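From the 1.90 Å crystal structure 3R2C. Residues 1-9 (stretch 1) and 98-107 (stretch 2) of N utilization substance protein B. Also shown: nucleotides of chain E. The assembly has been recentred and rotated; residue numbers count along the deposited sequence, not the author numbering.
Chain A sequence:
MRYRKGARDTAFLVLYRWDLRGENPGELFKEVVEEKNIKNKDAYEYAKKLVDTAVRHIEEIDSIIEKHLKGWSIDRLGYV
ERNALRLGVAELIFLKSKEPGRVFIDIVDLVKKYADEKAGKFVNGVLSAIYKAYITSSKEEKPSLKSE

Stretch 1, residues 1-9: MRYRKGARD
Stretch 2 98-107: KEPGRVFIDI

This is a polar, charge-paired contact between two helical segments, in which basic side chains of the first stretch meet two carboxylates of the second and a guanine nucleotide is built into the same network. Stretch 1 runs from a short N-terminal loop into a helix that includes Arg-4 to Asp-9, with Met-1 psi at 123°; Arg-2 to Arg-4 have phi -58 to -66° and psi -22 to -26°, and from Lys-5 to Asp-9 phi is -62 to -66° and psi -37 to -49°. Stretch 2 places Lys-98 and Glu-99 (phi/psi -126/62) before a helix beginning at Pro-100. The helix axes approach to 10.1 Å, their N-to-C directions 49° apart (signed crossing angle -49°). The register is set by Lys-5 and Asp-106, whose CA atoms lie 6.1 Å apart. The two stretches bury 405 Å² between them, both sides summed.

Arg-8 is the main connector. Its CA-to-CB bond points toward stretch 2, and an m, t, t chain with chi4 at 129° carries the guanidinium between both acids: Arg-8 NH1 donates to Asp-106 OD2 at 2.7 Å, and Arg-8 NH2 to Glu-99 OE2 at 3.2 Å. Both carboxylate oxygens lie at the guanidinium edge, leaving one face over Val-103 CA; Val-103 CG2 packs 3.9 Å from Arg-8 NH2. Arginine suits this place because several in-plane N-H groups can serve different acceptors at once.

One helical turn earlier, the CA-to-CB bond of Arg-4 (m, t, t, chi4 -177°) is also directed toward stretch 2, and Arg-4 NH1 forms a salt bridge with Glu-99 OE2 at 3.6 Å. The CA-to-CB bond of Lys-5 points sideways to stretch 2, and a t, t, t, p chain brings NZ to Asp-106 OD1, to which it donates at 2.9 Å. A water accepts from Lys-5 NZ at 2.9 Å and donates to Asp-106 O at 2.8 Å, tying the ammonium to the backbone as well.

Glu-99, at the N-cap position, is p, t with chi3 24°. Glu-99 OE1 accepts from Arg-102 NH1 (chi1 to chi3 m, t, t) at 3.0 Å and makes a long salt bridge to Met-1 N at 3.6 Å. That shared acid helps offset the like charges of Met-1 N and Arg-102 NH1, 3.8 Å apart.

Asp-106, with chi1 m and chi2 -19°, has a short side chain that nevertheless serves protein and nucleotide together. G1 N2 donates to Asp-106 OD1 at 2.8 Å and G1 N1 to Asp-106 OD2 at 2.9 Å; further round the base, Arg-8 NH1 donates to G1 O6 (2.9 Å) and Met-1 N to G1 N7 (3.0 Å). The design rule is shared acceptors: each buried carboxylate gathers several positive groups, and Asp-106 takes the guanine as well.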

# COMPACT_ATOMS: atom_id res chain seq x y z
N MET A 1 -3.07 20.91 9.37
CA MET A 1 -1.94 20.68 10.31
C MET A 1 -0.95 19.66 9.72
O MET A 1 -1.32 18.53 9.38
CB MET A 1 -2.47 20.25 11.68
CG MET A 1 -3.71 19.37 11.64
SD MET A 1 -4.99 19.97 12.77
CE MET A 1 -6.19 20.66 11.62
N ARG A 2 0.31 20.06 9.61
CA ARG A 2 1.26 19.31 8.79
C ARG A 2 1.63 17.89 9.28
O ARG A 2 2.02 17.03 8.47
CB ARG A 2 2.54 20.14 8.55
CG ARG A 2 3.44 19.51 7.51
CD ARG A 2 4.37 20.48 6.76
NE ARG A 2 4.90 19.77 5.60
CZ ARG A 2 4.53 20.00 4.34
NH1 ARG A 2 3.66 20.96 4.05
NH2 ARG A 2 5.05 19.24 3.37
N TYR A 3 1.52 17.62 10.58
CA TYR A 3 1.80 16.27 11.08
C TYR A 3 0.89 15.22 10.41
O TYR A 3 1.23 14.04 10.36
CB TYR A 3 1.63 16.19 12.59
CG TYR A 3 0.19 16.22 13.03
CD1 TYR A 3 -0.45 17.42 13.28
CD2 TYR A 3 -0.54 15.04 13.17
CE1 TYR A 3 -1.77 17.46 13.66
CE2 TYR A 3 -1.87 15.08 13.56
CZ TYR A 3 -2.48 16.30 13.81
OH TYR A 3 -3.80 16.34 14.20
N ARG A 4 -0.26 15.64 9.90
CA ARG A 4 -1.15 14.70 9.21
C ARG A 4 -0.57 14.14 7.90
O ARG A 4 -1.01 13.09 7.43
CB ARG A 4 -2.51 15.33 8.94
CG ARG A 4 -3.32 15.54 10.22
CD ARG A 4 -4.60 16.26 9.92
NE ARG A 4 -5.46 16.34 11.10
CZ ARG A 4 -6.68 16.88 11.09
NH1 ARG A 4 -7.18 17.37 9.96
NH2 ARG A 4 -7.40 16.91 12.20
N LYS A 5 0.39 14.84 7.29
CA LYS A 5 1.06 14.30 6.11
C LYS A 5 1.79 13.00 6.47
O LYS A 5 1.66 11.99 5.78
CB LYS A 5 2.06 15.30 5.52
CG LYS A 5 2.69 14.86 4.22
CD LYS A 5 3.57 15.99 3.63
CE LYS A 5 4.29 15.57 2.34
NZ LYS A 5 3.31 15.36 1.22
N GLY A 6 2.56 13.04 7.56
CA GLY A 6 3.23 11.84 8.03
C GLY A 6 2.25 10.75 8.43
O GLY A 6 2.49 9.57 8.20
N ALA A 7 1.13 11.14 9.03
CA ALA A 7 0.14 10.15 9.48
C ALA A 7 -0.50 9.43 8.28
O ALA A 7 -0.78 8.24 8.35
CB ALA A 7 -0.94 10.83 10.31
N ARG A 8 -0.71 10.17 7.20
CA ARG A 8 -1.22 9.58 5.96
C ARG A 8 -0.22 8.60 5.34
O ARG A 8 -0.61 7.56 4.82
CB ARG A 8 -1.58 10.69 4.96
CG ARG A 8 -2.82 11.45 5.40
CD ARG A 8 -3.04 12.75 4.61
NE ARG A 8 -4.11 13.53 5.21
CZ ARG A 8 -4.03 14.82 5.53
NH1 ARG A 8 -2.92 15.52 5.26
NH2 ARG A 8 -5.06 15.42 6.10
N ASP A 9 1.07 8.92 5.42
CA ASP A 9 2.08 7.97 4.96
C ASP A 9 2.04 6.67 5.80
O ASP A 9 2.06 5.56 5.25
CB ASP A 9 3.48 8.58 5.01
CG ASP A 9 4.57 7.56 4.69
OD1 ASP A 9 4.77 7.26 3.49
OD2 ASP A 9 5.23 7.04 5.62
N LYS A 98 -12.28 18.50 6.50
CA LYS A 98 -12.54 19.92 6.28
C LYS A 98 -11.40 20.59 5.51
O LYS A 98 -11.48 21.77 5.20
CB LYS A 98 -12.80 20.63 7.61
CG LYS A 98 -14.08 20.16 8.30
CD LYS A 98 -15.27 20.24 7.35
CE LYS A 98 -16.54 19.65 7.95
NZ LYS A 98 -17.28 20.61 8.81
N GLU A 99 -10.35 19.83 5.20
CA GLU A 99 -9.24 20.36 4.40
C GLU A 99 -8.98 19.46 3.20
O GLU A 99 -7.89 18.89 3.07
CB GLU A 99 -7.98 20.51 5.27
CG GLU A 99 -7.48 19.22 5.93
CD GLU A 99 -6.23 19.44 6.78
OE1 GLU A 99 -6.00 20.58 7.24
OE2 GLU A 99 -5.47 18.47 6.99
N PRO A 100 -9.97 19.32 2.31
CA PRO A 100 -9.89 18.29 1.26
C PRO A 100 -8.69 18.49 0.33
O PRO A 100 -8.08 17.51 -0.07
CB PRO A 100 -11.21 18.44 0.50
CG PRO A 100 -11.71 19.83 0.85
CD PRO A 100 -11.26 20.04 2.26
N GLY A 101 -8.34 19.73 0.02
CA GLY A 101 -7.24 19.98 -0.89
C GLY A 101 -5.95 19.42 -0.34
O GLY A 101 -5.10 18.96 -1.10
N ARG A 102 -5.78 19.46 0.98
CA ARG A 102 -4.55 18.95 1.57
C ARG A 102 -4.53 17.43 1.53
O ARG A 102 -3.48 16.83 1.40
CB ARG A 102 -4.39 19.42 3.00
CG ARG A 102 -3.88 20.84 3.09
CD ARG A 102 -3.98 21.36 4.50
NE ARG A 102 -3.50 22.73 4.58
CZ ARG A 102 -3.77 23.55 5.59
NH1 ARG A 102 -4.53 23.13 6.60
NH2 ARG A 102 -3.30 24.78 5.59
N VAL A 103 -5.71 16.83 1.66
CA VAL A 103 -5.80 15.38 1.53
C VAL A 103 -5.34 14.96 0.14
O VAL A 103 -4.52 14.05 -0.00
CB VAL A 103 -7.23 14.87 1.79
CG1 VAL A 103 -7.32 13.37 1.52
CG2 VAL A 103 -7.64 15.18 3.23
N PHE A 104 -5.86 15.63 -0.89
CA PHE A 104 -5.50 15.33 -2.27
C PHE A 104 -4.00 15.46 -2.46
O PHE A 104 -3.36 14.61 -3.08
CB PHE A 104 -6.20 16.28 -3.25
CG PHE A 104 -7.55 15.80 -3.74
CD1 PHE A 104 -8.72 16.16 -3.08
CD2 PHE A 104 -7.66 15.03 -4.90
CE1 PHE A 104 -9.96 15.74 -3.54
CE2 PHE A 104 -8.91 14.60 -5.36
CZ PHE A 104 -10.06 14.96 -4.68
N ILE A 105 -3.44 16.56 -1.98
CA ILE A 105 -2.03 16.82 -2.19
C ILE A 105 -1.18 15.70 -1.60
O ILE A 105 -0.30 15.17 -2.28
CB ILE A 105 -1.61 18.18 -1.61
CG1 ILE A 105 -2.04 19.30 -2.55
CG2 ILE A 105 -0.09 18.23 -1.38
CD1 ILE A 105 -2.08 20.66 -1.89
N ASP A 106 -1.44 15.32 -0.35
CA ASP A 106 -0.66 14.25 0.28
C ASP A 106 -0.89 12.86 -0.35
O ASP A 106 0.06 12.08 -0.45
CB ASP A 106 -0.93 14.22 1.79
CG ASP A 106 -0.29 15.42 2.51
OD1 ASP A 106 0.63 16.04 1.93
OD2 ASP A 106 -0.71 15.72 3.65
N ILE A 107 -2.11 12.58 -0.79
CA ILE A 107 -2.40 11.26 -1.39
C ILE A 107 -1.63 11.12 -2.70
O ILE A 107 -0.98 10.11 -2.94
CB ILE A 107 -3.90 11.04 -1.70
CG1 ILE A 107 -4.72 10.95 -0.41
CG2 ILE A 107 -4.11 9.77 -2.53
CD1 ILE A 107 -4.29 9.86 0.53
O5' G E 1 1.85 24.80 7.95
C5' G E 1 3.10 24.56 7.31
C4' G E 1 2.92 24.23 5.85
O4' G E 1 2.25 22.94 5.73
C3' G E 1 2.06 25.21 5.06
O3' G E 1 2.46 25.14 3.70
C2' G E 1 0.67 24.59 5.23
O2' G E 1 -0.30 25.02 4.30
C1' G E 1 1.02 23.11 5.06
N9 G E 1 0.06 22.17 5.63
C8 G E 1 -0.78 22.22 6.72
N7 G E 1 -1.45 21.10 6.89
C5 G E 1 -1.01 20.27 5.86
C6 G E 1 -1.36 18.94 5.48
O6 G E 1 -2.16 18.19 6.02
N1 G E 1 -0.66 18.49 4.36
C2 G E 1 0.25 19.25 3.68
N2 G E 1 0.85 18.71 2.61
N3 G E 1 0.57 20.49 4.01
C4 G E 1 -0.09 20.92 5.09
P C E 3 -1.94 25.69 0.01
OP1 C E 3 -2.21 27.14 0.12
OP2 C E 3 -1.50 24.94 1.22
O5' C E 3 -3.20 24.96 -0.64
C5' C E 3 -3.12 23.59 -0.99
C4' C E 3 -4.48 22.96 -1.03
O4' C E 3 -4.98 22.82 0.33
C3' C E 3 -5.54 23.76 -1.79
O3' C E 3 -6.43 22.85 -2.42
C2' C E 3 -6.27 24.49 -0.66
O2' C E 3 -7.58 24.89 -0.98
C1' C E 3 -6.25 23.43 0.43
N1 C E 3 -6.42 23.95 1.79
C2 C E 3 -7.40 23.36 2.60
O2 C E 3 -8.08 22.42 2.15
N3 C E 3 -7.58 23.83 3.86
C4 C E 3 -6.84 24.84 4.31
N4 C E 3 -7.07 25.26 5.56
C5 C E 3 -5.84 25.46 3.51
C6 C E 3 -5.67 24.99 2.27
P U E 4 -6.82 23.02 -3.95
OP1 U E 4 -5.85 23.95 -4.57
OP2 U E 4 -8.26 23.36 -3.99
O5' U E 4 -6.60 21.56 -4.53
C5' U E 4 -5.39 20.88 -4.31
C4' U E 4 -5.28 19.72 -5.25
O4' U E 4 -6.31 18.76 -4.94
C3' U E 4 -5.52 20.06 -6.71
O3' U E 4 -4.36 20.60 -7.32
C2' U E 4 -5.99 18.73 -7.29
O2' U E 4 -4.88 17.87 -7.54
C1' U E 4 -6.78 18.15 -6.12
N1 U E 4 -8.24 18.37 -6.22
C2 U E 4 -8.95 17.69 -7.18
O2 U E 4 -8.44 16.97 -8.02
N3 U E 4 -10.30 17.91 -7.15
C4 U E 4 -11.01 18.69 -6.27
O4 U E 4 -12.23 18.76 -6.39
C5 U E 4 -10.22 19.33 -5.27
C6 U E 4 -8.89 19.14 -5.28
O HOH W 1 2.33 12.67 1.14